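Local coordinates for extracellular solute-binding protein (Bordetella parapertussis, PDB 3PU5) that probably binds a small solute, perhaps a polyamine-like compound, outside the cytoplasm and delivers it to an ABC transporter, at residues 6-12 against 35-41; 44-48 against 65-69; 107-111 against 277-281. One frame throughout, in Å; residues are numbered along the deposited sequence.

Interaction 1 of 3, residues 6-12 against 35-41; sequences DHIYVTS and VKVTLVP
Strands 7-12 and 36-41 run parallel in register, His-7 beside Lys-36 through Thr-11 beside Val-40; His-7 CA and Lys-36 CA are 4.4 Å apart. The strand axes come within 4.4 Å and cross at -33°. Main-chain bonds use Asp-6, Ile-8, Val-10 and Ser-12 on the first segment and Lys-36, Thr-38 and Val-40 on the other. Lys-36 N donates to Asp-6 O (3.1 Å), and Ile-8 N to Lys-36 O (2.8 Å). Thr-38 N donates to Ile-8 O (3.0 Å), and Val-10 N to Thr-38 O (2.9 Å). Val-40 N donates to Val-10 O (2.9 Å), and Ser-12 N to Val-40 O (3.0 Å). Lys-36 O also takes a weak bond from His-7 ND1 (3.4 Å). Other parts of the chain meet some remaining groups. Tyr-9 N bonds to Asp-61 OD1, Tyr-9 and Thr-11 also bond through their backbone to Val-62, Thr-11 OG1 accepts from Ala-64 N, and Val-37 N reaches the Glu-30 carboxylate. The t rotamer of His-7 sets one ring face against Lys-36, whose CG is 3.6 Å from the ring centroid in a CH-pi contact. Ile-8, Val-10, Val-37 and Leu-39 share the opposite face; Val-10 CG2 lies 3.8 Å from Val-37 CG1. Helix 252-262 covers Ile-8 and Val-10. With helix 15-33 the strands form the opening beta-alpha-beta unit, consistent with the periplasmic binding protein fold.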
ATOM      1  N   ASP A   6     -28.406  -4.834  14.456  1.00 26.43           N
ATOM      2  CA  ASP A   6     -27.004  -5.171  14.691  1.00 24.01           C
ATOM      3  C   ASP A   6     -26.315  -5.934  13.548  1.00 21.08           C
ATOM      4  O   ASP A   6     -25.943  -7.060  13.661  1.00 17.65           O
ATOM      5  CB  ASP A   6     -26.844  -5.909  15.978  1.00 29.05           C
ATOM      6  CG  ASP A   6     -27.371  -5.148  17.137  1.00 33.01           C
ATOM      7  OD1 ASP A   6     -26.946  -4.020  17.374  1.00 28.85           O
ATOM      8  OD2 ASP A   6     -28.248  -5.721  17.790  1.00 33.62           O
ATOM      9  N   HIS A   7     -26.148  -5.224  12.464  1.00 19.27           N
ATOM     10  CA  HIS A   7     -25.687  -5.733  11.225  1.00 17.14           C
ATOM     11  C   HIS A   7     -25.026  -4.542  10.524  1.00 15.82           C
ATOM     12  O   HIS A   7     -25.680  -3.574  10.287  1.00 17.05           O
ATOM     13  CB  HIS A   7     -26.870  -6.288  10.423  1.00 18.67           C
ATOM     14  CG  HIS A   7     -26.496  -7.002   9.170  1.00 19.09           C
ATOM     15  ND1 HIS A   7     -25.206  -7.121   8.726  1.00 16.06           N
ATOM     16  CD2 HIS A   7     -27.257  -7.644   8.263  1.00 15.99           C
ATOM     17  CE1 HIS A   7     -25.193  -7.796   7.603  1.00 15.83           C
ATOM     18  NE2 HIS A   7     -26.425  -8.123   7.302  1.00 16.18           N
ATOM     19  N   ILE A   8     -23.746  -4.628  10.207  1.00 14.13           N
ATOM     20  CA  ILE A   8     -23.090  -3.559   9.448  1.00 11.67           C
ATOM     21  C   ILE A   8     -22.577  -4.022   8.082  1.00 13.03           C
ATOM     22  O   ILE A   8     -22.291  -5.210   7.874  1.00 11.01           O
ATOM     23  CB  ILE A   8     -21.937  -2.849  10.240  1.00 13.51           C
ATOM     24  CG1 ILE A   8     -20.805  -3.825  10.599  1.00 13.45           C
ATOM     25  CG2 ILE A   8     -22.480  -2.135  11.469  1.00 12.91           C
ATOM     26  CD1 ILE A   8     -19.560  -3.134  11.198  1.00 11.78           C
ATOM     27  N   TYR A   9     -22.483  -3.070   7.154  1.00 11.32           N
ATOM     28  CA  TYR A   9     -21.977  -3.347   5.818  1.00 12.16           C
ATOM     29  C   TYR A   9     -20.634  -2.631   5.615  1.00 11.56           C
ATOM     30  O   TYR A   9     -20.503  -1.430   5.869  1.00 10.35           O
ATOM     31  CB  TYR A   9     -23.015  -2.968   4.747  1.00 12.43           C
ATOM     32  CG  TYR A   9     -24.242  -3.857   4.793  1.00 13.22           C
ATOM     33  CD1 TYR A   9     -25.241  -3.646   5.739  1.00 13.78           C
ATOM     34  CD2 TYR A   9     -24.391  -4.918   3.911  1.00 13.19           C
ATOM     35  CE1 TYR A   9     -26.370  -4.471   5.790  1.00 15.83           C
ATOM     36  CE2 TYR A   9     -25.505  -5.747   3.957  1.00 12.51           C
ATOM     37  CZ  TYR A   9     -26.489  -5.520   4.896  1.00 13.39           C
ATOM     38  OH  TYR A   9     -27.590  -6.338   4.938  1.00 14.37           O
ATOM     39  N   VAL A  10     -19.635  -3.396   5.193  1.00 10.90           N
ATOM     40  CA  VAL A  10     -18.265  -2.905   5.061  1.00  9.92           C
ATOM     41  C   VAL A  10     -17.766  -3.230   3.664  1.00 10.69           C
ATOM     42  O   VAL A  10     -17.787  -4.397   3.238  1.00  9.64           O
ATOM     43  CB  VAL A  10     -17.309  -3.581   6.097  1.00 11.64           C
ATOM     44  CG1 VAL A  10     -15.871  -3.019   5.964  1.00 10.35           C
ATOM     45  CG2 VAL A  10     -17.827  -3.388   7.524  1.00  8.87           C
ATOM     46  N   THR A  11     -17.317  -2.208   2.942  1.00  9.83           N
ATOM     47  CA  THR A  11     -16.855  -2.432   1.581  1.00  9.98           C
ATOM     48  C   THR A  11     -15.577  -3.251   1.592  1.00 11.71           C
ATOM     49  O   THR A  11     -14.820  -3.240   2.567  1.00  9.98           O
ATOM     50  CB  THR A  11     -16.596  -1.119   0.827  1.00 11.63           C
ATOM     51  OG1 THR A  11     -15.452  -0.460   1.383  1.00 10.68           O
ATOM     52  CG2 THR A  11     -17.802  -0.205   0.914  1.00 10.86           C
ATOM     53  N   SER A  12     -15.353  -3.963   0.499  1.00 10.73           N
ATOM     54  CA  SER A  12     -14.103  -4.657   0.283  1.00 12.77           C
ATOM     55  C   SER A  12     -13.907  -4.859  -1.216  1.00 14.31           C
ATOM     56  O   SER A  12     -14.741  -4.434  -2.027  1.00 12.75           O
ATOM     57  CB  SER A  12     -14.090  -5.990   1.033  1.00 13.17           C
ATOM     58  OG  SER A  12     -12.765  -6.455   1.192  1.00 12.42           O
ATOM     59  N   VAL A  35     -22.271  -8.628  16.411  1.00 17.71           N
ATOM     60  CA  VAL A  35     -22.678  -7.774  15.307  1.00 16.10           C
ATOM     61  C   VAL A  35     -22.331  -8.455  13.999  1.00 18.40           C
ATOM     62  O   VAL A  35     -21.179  -8.797  13.754  1.00 16.61           O
ATOM     63  CB  VAL A  35     -21.981  -6.406  15.368  1.00 18.69           C
ATOM     64  CG1 VAL A  35     -22.244  -5.612  14.094  1.00 17.63           C
ATOM     65  CG2 VAL A  35     -22.450  -5.631  16.600  1.00 20.16           C
ATOM     66  N   LYS A  36     -23.338  -8.675  13.165  1.00 16.75           N
ATOM     67  CA  LYS A  36     -23.102  -9.286  11.867  1.00 18.64           C
ATOM     68  C   LYS A  36     -22.363  -8.327  10.930  1.00 14.85           C
ATOM     69  O   LYS A  36     -22.621  -7.118  10.923  1.00 16.94           O
ATOM     70  CB  LYS A  36     -24.416  -9.767  11.237  1.00 15.76           C
ATOM     71  CG  LYS A  36     -24.251 -10.220   9.799  1.00 18.81           C
ATOM     72  CD  LYS A  36     -25.019 -11.492   9.488  1.00 23.00           C
ATOM     73  CE  LYS A  36     -24.676 -11.970   8.085  1.00 23.48           C
ATOM     74  NZ  LYS A  36     -24.885 -13.430   7.933  1.00 35.64           N
ATOM     75  N   VAL A  37     -21.434  -8.865  10.152  1.00 13.99           N
ATOM     76  CA  VAL A  37     -20.715  -8.052   9.178  1.00 12.98           C
ATOM     77  C   VAL A  37     -20.874  -8.640   7.783  1.00 14.21           C
ATOM     78  O   VAL A  37     -20.576  -9.818   7.556  1.00 14.86           O
ATOM     79  CB  VAL A  37     -19.206  -7.935   9.494  1.00 13.97           C
ATOM     80  CG1 VAL A  37     -18.519  -7.039   8.443  1.00 11.83           C
ATOM     81  CG2 VAL A  37     -18.991  -7.383  10.894  1.00 14.61           C
ATOM     82  N   THR A  38     -21.348  -7.817   6.853  1.00 11.66           N
ATOM     83  CA  THR A  38     -21.372  -8.200   5.446  1.00 11.92           C
ATOM     84  C   THR A  38     -20.295  -7.434   4.694  1.00 11.84           C
ATOM     85  O   THR A  38     -20.274  -6.206   4.708  1.00 11.96           O
ATOM     86  CB  THR A  38     -22.746  -7.899   4.789  1.00 13.62           C
ATOM     87  OG1 THR A  38     -23.747  -8.749   5.362  1.00 14.47           O
ATOM     88  CG2 THR A  38     -22.693  -8.133   3.275  1.00 12.51           C
ATOM     89  N   LEU A  39     -19.394  -8.162   4.044  1.00 12.00           N
ATOM     90  CA  LEU A  39     -18.385  -7.542   3.196  1.00 11.67           C
ATOM     91  C   LEU A  39     -18.946  -7.426   1.784  1.00 12.67           C
ATOM     92  O   LEU A  39     -19.364  -8.427   1.197  1.00 10.29           O
ATOM     93  CB  LEU A  39     -17.115  -8.389   3.180  1.00 12.34           C
ATOM     94  CG  LEU A  39     -16.408  -8.543   4.530  1.00 15.72           C
ATOM     95  CD1 LEU A  39     -15.288  -9.569   4.436  1.00 16.26           C
ATOM     96  CD2 LEU A  39     -15.870  -7.201   5.009  1.00 13.56           C
ATOM     97  N   VAL A  40     -18.958  -6.208   1.250  1.00 10.64           N
ATOM     98  CA  VAL A  40     -19.513  -5.943  -0.073  1.00 11.91           C
ATOM     99  C   VAL A  40     -18.412  -5.778  -1.123  1.00 13.59           C
ATOM    100  O   VAL A  40     -17.737  -4.746  -1.157  1.00 12.41           O
ATOM    101  CB  VAL A  40     -20.368  -4.666  -0.044  1.00 12.30           C
ATOM    102  CG1 VAL A  40     -21.091  -4.489  -1.364  1.00 14.50           C
ATOM    103  CG2 VAL A  40     -21.366  -4.710   1.120  1.00 10.67           C
ATOM    104  N   PRO A  41     -18.223  -6.794  -1.986  1.00 14.06           N
ATOM    105  CA  PRO A  41     -17.185  -6.712  -3.026  1.00 14.54           C
ATOM    106  C   PRO A  41     -17.440  -5.603  -4.053  1.00 14.60           C
ATOM    107  O   PRO A  41     -18.588  -5.322  -4.387  1.00 13.93           O
ATOM    108  CB  PRO A  41     -17.254  -8.082  -3.718  1.00 14.69           C
ATOM    109  CG  PRO A  41     -18.021  -8.966  -2.792  1.00 17.86           C
ATOM    110  CD  PRO A  41     -18.952  -8.073  -2.027  1.00 15.37           C
TER

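Interaction 2 of 3, residues 44-48 against 65-69; sequences NPAHA and FGGND
Residues 44-48 are the first turn of helix 44-53, closed by Ala-48 N to Asn-44 O (3.0 Å). Residues 65-69 leave strand 62-65 at an extended Phe-65, pass Gly-66 at the N-cap position and enter helix 67-75. The nearest CA pairs are Asn-44 with Phe-65 (5.7 Å) and Pro-45 with Asp-69 (5.8 Å). The one direct hydrogen bond is weak: Gly-66 N gives to Asn-44 OD1 at 3.3 Å, with Asn-44 chi1 at m. A water extends the polar link. It donates to Asp-69 OD2 (2.7 Å) and accepts from Asp-69 N (3.2 Å) and, weakly, from Asn-44 ND2 (3.3 Å). Asp-69 OD1 forms a salt bridge with Arg-72, one turn further along its helix. Asp-69 OD2 also packs 3.2 Å from Asn-44 CB and 3.5 Å from Pro-45 CD. The remaining contacts are packing, mostly round the ring of Phe-65, chi1 p. Asn-44 O lies over one face of its ring. Ala-48 CB is 3.9 Å from Phe-65 CZ and 3.8 Å from Asp-69 CB, and His-47 CB is 3.8 Å from Phe-65 CD2. An ideal CB on Gly-66 would clash with Asn-44 ND2. Met-70 and Leu-73 of helix 67-75 also touch Phe-65. The contact joins two helix N-termini, each just after a strand, an arrangement consistent with the strand-to-helix connections of a periplasmic binding protein lobe.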
ATOM      1  N   ASN A  44     -12.796   0.234  -6.212  1.00 13.48           N
ATOM      2  CA  ASN A  44     -12.638   1.469  -5.462  1.00 14.89           C
ATOM      3  C   ASN A  44     -13.540   2.589  -5.974  1.00 13.47           C
ATOM      4  O   ASN A  44     -14.257   3.198  -5.194  1.00 13.67           O
ATOM      5  CB  ASN A  44     -11.166   1.900  -5.439  1.00 14.44           C
ATOM      6  CG  ASN A  44     -10.262   0.856  -4.795  1.00 19.05           C
ATOM      7  OD1 ASN A  44     -10.717   0.022  -4.011  1.00 15.61           O
ATOM      8  ND2 ASN A  44      -8.968   0.897  -5.132  1.00 21.16           N
ATOM      9  N   PRO A  45     -13.510   2.861  -7.296  1.00 15.92           N
ATOM     10  CA  PRO A  45     -14.328   3.931  -7.889  1.00 14.72           C
ATOM     11  C   PRO A  45     -15.828   3.711  -7.735  1.00 14.24           C
ATOM     12  O   PRO A  45     -16.552   4.681  -7.537  1.00 12.94           O
ATOM     13  CB  PRO A  45     -13.979   3.865  -9.375  1.00 15.17           C
ATOM     14  CG  PRO A  45     -12.695   3.158  -9.451  1.00 18.17           C
ATOM     15  CD  PRO A  45     -12.584   2.265  -8.272  1.00 14.81           C
ATOM     16  N   ALA A  46     -16.282   2.463  -7.848  1.00 14.16           N
ATOM     17  CA  ALA A  46     -17.705   2.142  -7.728  1.00 15.31           C
ATOM     18  C   ALA A  46     -18.198   2.333  -6.295  1.00 14.95           C
ATOM     19  O   ALA A  46     -19.254   2.924  -6.062  1.00 14.24           O
ATOM     20  CB  ALA A  46     -17.980   0.720  -8.199  1.00 14.72           C
ATOM     21  N   HIS A  47     -17.436   1.817  -5.337  1.00 12.58           N
ATOM     22  CA  HIS A  47     -17.773   2.007  -3.929  1.00 13.73           C
ATOM     23  C   HIS A  47     -17.854   3.494  -3.575  1.00 13.98           C
ATOM     24  O   HIS A  47     -18.826   3.941  -2.981  1.00 12.83           O
ATOM     25  CB  HIS A  47     -16.750   1.316  -3.027  1.00 12.58           C
ATOM     26  CG  HIS A  47     -17.008  -0.145  -2.832  1.00 13.14           C
ATOM     27  ND1 HIS A  47     -15.994  -1.076  -2.724  1.00 13.44           N
ATOM     28  CD2 HIS A  47     -18.167  -0.838  -2.724  1.00 10.95           C
ATOM     29  CE1 HIS A  47     -16.518  -2.277  -2.547  1.00 11.20           C
ATOM     30  NE2 HIS A  47     -17.836  -2.158  -2.540  1.00 12.23           N
ATOM     31  N   ALA A  48     -16.826   4.254  -3.949  1.00 13.96           N
ATOM     32  CA  ALA A  48     -16.791   5.682  -3.647  1.00 13.06           C
ATOM     33  C   ALA A  48     -17.964   6.417  -4.278  1.00 13.90           C
ATOM     34  O   ALA A  48     -18.624   7.208  -3.613  1.00 16.18           O
ATOM     35  CB  ALA A  48     -15.488   6.298  -4.090  1.00 13.35           C
ATOM     36  N   PHE A  65     -11.408   1.020   1.252  1.00 10.99           N
ATOM     37  CA  PHE A  65     -10.871   0.850  -0.094  1.00 13.02           C
ATOM     38  C   PHE A  65      -9.715   1.811  -0.396  1.00 14.00           C
ATOM     39  O   PHE A  65      -9.230   2.504   0.491  1.00 11.34           O
ATOM     40  CB  PHE A  65     -11.971   0.961  -1.165  1.00 13.32           C
ATOM     41  CG  PHE A  65     -12.815   2.198  -1.054  1.00 12.03           C
ATOM     42  CD1 PHE A  65     -12.351   3.420  -1.526  1.00 12.78           C
ATOM     43  CD2 PHE A  65     -14.085   2.137  -0.500  1.00 12.30           C
ATOM     44  CE1 PHE A  65     -13.138   4.571  -1.424  1.00 13.29           C
ATOM     45  CE2 PHE A  65     -14.879   3.280  -0.399  1.00 12.60           C
ATOM     46  CZ  PHE A  65     -14.402   4.497  -0.860  1.00 12.12           C
ATOM     47  N   GLY A  66      -9.295   1.845  -1.659  1.00 14.60           N
ATOM     48  CA  GLY A  66      -8.117   2.586  -2.082  1.00 13.55           C
ATOM     49  C   GLY A  66      -8.078   4.070  -1.766  1.00 14.65           C
ATOM     50  O   GLY A  66      -9.110   4.731  -1.698  1.00 12.94           O
ATOM     51  N   GLY A  67      -6.861   4.588  -1.616  1.00 14.56           N
ATOM     52  CA  GLY A  67      -6.635   5.964  -1.219  1.00 17.65           C
ATOM     53  C   GLY A  67      -7.144   7.029  -2.174  1.00 17.29           C
ATOM     54  O   GLY A  67      -7.730   8.022  -1.733  1.00 16.81           O
ATOM     55  N   ASN A  68      -6.920   6.839  -3.473  1.00 16.07           N
ATOM     56  CA  ASN A  68      -7.374   7.809  -4.478  1.00 17.34           C
ATOM     57  C   ASN A  68      -8.863   8.117  -4.379  1.00 19.04           C
ATOM     58  O   ASN A  68      -9.283   9.279  -4.300  1.00 17.62           O
ATOM     59  CB  ASN A  68      -7.088   7.287  -5.878  1.00 22.68           C
ATOM     60  CG  ASN A  68      -5.624   7.301  -6.211  1.00 32.49           C
ATOM     61  OD1 ASN A  68      -4.921   8.275  -5.917  1.00 30.16           O
ATOM     62  ND2 ASN A  68      -5.145   6.221  -6.831  1.00 33.81           N
ATOM     63  N   ASP A  69      -9.665   7.060  -4.392  1.00 14.94           N
ATOM     64  CA  ASP A  69     -11.107   7.218  -4.336  1.00 15.95           C
ATOM     65  C   ASP A  69     -11.578   7.620  -2.949  1.00 15.75           C
ATOM     66  O   ASP A  69     -12.534   8.393  -2.821  1.00 15.86           O
ATOM     67  CB  ASP A  69     -11.789   5.949  -4.827  1.00 15.36           C
ATOM     68  CG  ASP A  69     -11.591   5.749  -6.305  1.00 18.21           C
ATOM     69  OD1 ASP A  69     -12.181   6.530  -7.084  1.00 17.09           O
ATOM     70  OD2 ASP A  69     -10.816   4.843  -6.681  1.00 17.94           O
TER
HETATM   71  O   HOH W   1      -8.687   4.161  -5.199  1.00 16.32           O

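Interaction 3 of 3, residues 107-111 against 277-281; sequences LYDYS and YGAVN
A single antiparallel bridge, within the solute-binding protein fold, joins the loop between strands 106-107 and 111-117 to the loop after helix 265-275. The touching parts run 149° apart. Tyr-110 and Gly-278 form a hydrogen-bonded pair with CA atoms 5.0 Å apart: Tyr-110 N gives to Gly-278 O, and Gly-278 N to Tyr-110 O, both at 2.9 Å. Tyr-110 is extended, and its p rotamer (chi1 66°) folds the ring back over Gly-278 although its CA-to-CB bond points away. Gly-278 CA lies 3.7 Å from the ring centroid in a CH-pi contact; an ideal CB there would stand only 2.3 Å from Tyr-110 CZ. The phenol oxygen bonds to Pro-295 O, and Phe-97 meets the ring with planes at about 15°. Asp-109 also takes p (chi1 72°), which sets OD1 over one face of the Tyr-277 ring; Asp-109 CG is 3.4 Å from Tyr-277 CD2. Tyr-277 is m, its CB directed toward the other loop. Phe-17 of helix 15-33 touches both Asp-109 and Tyr-277. Val-280, also m, fits between Leu-107 and Tyr-110. Its CG1 is 4.2 Å from Leu-107 CB and 4.1 Å from Tyr-110 CD2. Gln-268 ties the loops further, bonding to Tyr-108 O and to Val-280 N. On the remaining branch of that valine, CG2 sits 3.4 Å from Leu-107 O.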
ATOM      1  N   LEU A 107      -5.083   4.231   7.199  1.00  7.95           N
ATOM      2  CA  LEU A 107      -4.674   3.020   6.498  1.00  7.83           C
ATOM      3  C   LEU A 107      -4.891   1.854   7.460  1.00  9.34           C
ATOM      4  O   LEU A 107      -4.766   2.030   8.674  1.00  8.45           O
ATOM      5  CB  LEU A 107      -3.204   3.088   6.069  1.00  7.47           C
ATOM      6  CG  LEU A 107      -2.889   3.650   4.677  1.00  8.78           C
ATOM      7  CD1 LEU A 107      -3.099   5.154   4.650  1.00  7.38           C
ATOM      8  CD2 LEU A 107      -1.462   3.298   4.238  1.00  7.73           C
ATOM      9  N   TYR A 108      -5.247   0.680   6.938  1.00  7.30           N
ATOM     10  CA  TYR A 108      -5.441  -0.481   7.808  1.00  7.53           C
ATOM     11  C   TYR A 108      -4.529  -1.662   7.482  1.00  9.15           C
ATOM     12  O   TYR A 108      -4.634  -2.721   8.096  1.00  9.28           O
ATOM     13  CB  TYR A 108      -6.916  -0.903   7.918  1.00  8.11           C
ATOM     14  CG  TYR A 108      -7.611  -1.434   6.669  1.00  8.35           C
ATOM     15  CD1 TYR A 108      -7.747  -2.810   6.452  1.00  9.37           C
ATOM     16  CD2 TYR A 108      -8.219  -0.565   5.761  1.00  8.39           C
ATOM     17  CE1 TYR A 108      -8.441  -3.303   5.334  1.00 10.45           C
ATOM     18  CE2 TYR A 108      -8.907  -1.046   4.642  1.00  8.46           C
ATOM     19  CZ  TYR A 108      -9.013  -2.411   4.437  1.00 10.90           C
ATOM     20  OH  TYR A 108      -9.698  -2.876   3.337  1.00 11.68           O
ATOM     21  N   ASP A 109      -3.652  -1.461   6.501  1.00  7.92           N
ATOM     22  CA  ASP A 109      -2.457  -2.287   6.325  1.00  9.87           C
ATOM     23  C   ASP A 109      -1.504  -1.496   5.432  1.00  9.83           C
ATOM     24  O   ASP A 109      -1.892  -0.485   4.853  1.00 10.41           O
ATOM     25  CB  ASP A 109      -2.789  -3.684   5.747  1.00  9.59           C
ATOM     26  CG  ASP A 109      -3.188  -3.651   4.269  1.00 11.61           C
ATOM     27  OD1 ASP A 109      -2.347  -3.267   3.432  1.00 14.05           O
ATOM     28  OD2 ASP A 109      -4.331  -4.038   3.937  1.00 11.63           O
ATOM     29  N   TYR A 110      -0.253  -1.920   5.343  1.00 10.45           N
ATOM     30  CA  TYR A 110       0.638  -1.320   4.354  1.00 12.10           C
ATOM     31  C   TYR A 110       1.444  -2.398   3.620  1.00 10.99           C
ATOM     32  O   TYR A 110       1.905  -3.366   4.226  1.00 10.90           O
ATOM     33  CB  TYR A 110       1.520  -0.198   4.965  1.00  8.48           C
ATOM     34  CG  TYR A 110       2.540  -0.647   5.994  1.00 12.25           C
ATOM     35  CD1 TYR A 110       3.786  -1.110   5.600  1.00 10.89           C
ATOM     36  CD2 TYR A 110       2.261  -0.596   7.363  1.00 10.52           C
ATOM     37  CE1 TYR A 110       4.721  -1.520   6.530  1.00 12.21           C
ATOM     38  CE2 TYR A 110       3.195  -1.016   8.301  1.00 10.31           C
ATOM     39  CZ  TYR A 110       4.418  -1.480   7.877  1.00 12.14           C
ATOM     40  OH  TYR A 110       5.360  -1.904   8.788  1.00 13.86           O
ATOM     41  N   SER A 111       1.541  -2.261   2.302  1.00 10.85           N
ATOM     42  CA  SER A 111       2.475  -3.065   1.514  1.00 10.38           C
ATOM     43  C   SER A 111       3.568  -2.134   1.022  1.00  9.90           C
ATOM     44  O   SER A 111       3.305  -0.953   0.770  1.00  8.81           O
ATOM     45  CB  SER A 111       1.776  -3.766   0.342  1.00 13.13           C
ATOM     46  OG  SER A 111       1.294  -2.831  -0.601  1.00 16.60           O
ATOM     47  N   TYR A 277       1.453  -8.563   4.892  1.00 10.80           N
ATOM     48  CA  TYR A 277       1.389  -7.107   4.952  1.00 10.78           C
ATOM     49  C   TYR A 277       2.004  -6.610   6.255  1.00 11.90           C
ATOM     50  O   TYR A 277       2.189  -7.383   7.207  1.00  9.89           O
ATOM     51  CB  TYR A 277      -0.061  -6.622   4.936  1.00  9.90           C
ATOM     52  CG  TYR A 277      -0.813  -6.783   3.632  1.00 11.32           C
ATOM     53  CD1 TYR A 277      -0.150  -6.880   2.411  1.00 12.54           C
ATOM     54  CD2 TYR A 277      -2.199  -6.804   3.624  1.00 10.42           C
ATOM     55  CE1 TYR A 277      -0.858  -7.010   1.220  1.00 11.52           C
ATOM     56  CE2 TYR A 277      -2.909  -6.934   2.447  1.00 11.45           C
ATOM     57  CZ  TYR A 277      -2.241  -7.031   1.252  1.00 12.98           C
ATOM     58  OH  TYR A 277      -2.973  -7.152   0.091  1.00 12.21           O
ATOM     59  N   GLY A 278       2.290  -5.308   6.298  1.00  9.58           N
ATOM     60  CA  GLY A 278       2.682  -4.651   7.526  1.00 10.24           C
ATOM     61  C   GLY A 278       1.474  -4.087   8.254  1.00 10.69           C
ATOM     62  O   GLY A 278       0.590  -3.508   7.627  1.00  8.65           O
ATOM     63  N   ALA A 279       1.447  -4.255   9.577  1.00  8.49           N
ATOM     64  CA  ALA A 279       0.364  -3.747  10.415  1.00 10.34           C
ATOM     65  C   ALA A 279       0.579  -2.282  10.749  1.00 10.67           C
ATOM     66  O   ALA A 279       1.716  -1.847  10.962  1.00 10.32           O
ATOM     67  CB  ALA A 279       0.267  -4.548  11.696  1.00  9.91           C
ATOM     68  N   VAL A 280      -0.513  -1.527  10.811  1.00  8.12           N
ATOM     69  CA  VAL A 280      -0.442  -0.113  11.174  1.00  8.81           C
ATOM     70  C   VAL A 280      -0.541   0.098  12.691  1.00  9.85           C
ATOM     71  O   VAL A 280      -0.421   1.217  13.180  1.00 10.93           O
ATOM     72  CB  VAL A 280      -1.533   0.710  10.463  1.00  9.04           C
ATOM     73  CG1 VAL A 280      -1.375   0.600   8.942  1.00  7.31           C
ATOM     74  CG2 VAL A 280      -2.921   0.239  10.895  1.00  7.47           C
ATOM     75  N   ASN A 281      -0.767  -0.982  13.431  1.00 10.54           N
ATOM     76  CA  ASN A 281      -0.771  -0.929  14.889  1.00 10.85           C
ATOM     77  C   ASN A 281       0.648  -1.249  15.386  1.00 11.17           C
ATOM     78  O   ASN A 281       1.172  -2.327  15.113  1.00 10.36           O
ATOM     79  CB  ASN A 281      -1.796  -1.924  15.438  1.00  8.98           C
ATOM     80  CG  ASN A 281      -2.040  -1.764  16.938  1.00 13.62           C
ATOM     81  OD1 ASN A 281      -1.105  -1.601  17.721  1.00 13.07           O
ATOM     82  ND2 ASN A 281      -3.299  -1.834  17.340  1.00 10.14           N
TER

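Overall arrangement
From the N terminus, interaction 1 closes first, bringing strand 36-41 back beside strand 7-12 after helix 15-33. The chain runs straight on into helix 44-53, where interaction 2 opens. It closes after strand 62-65, at the start of helix 67-75. These two contacts touch: Thr-11 packs on Phe-65 and His-47. Interaction 3 opens later and spans 165 residues, tying the 107-111 loop to the segment after helix 265-275. The three follow in series, and none nests or crosses. Their centres lie about 17 to 20 Å apart. Interaction 3 has no direct touch with the others, but helix 15-33 reaches both interaction 1 and interaction 3.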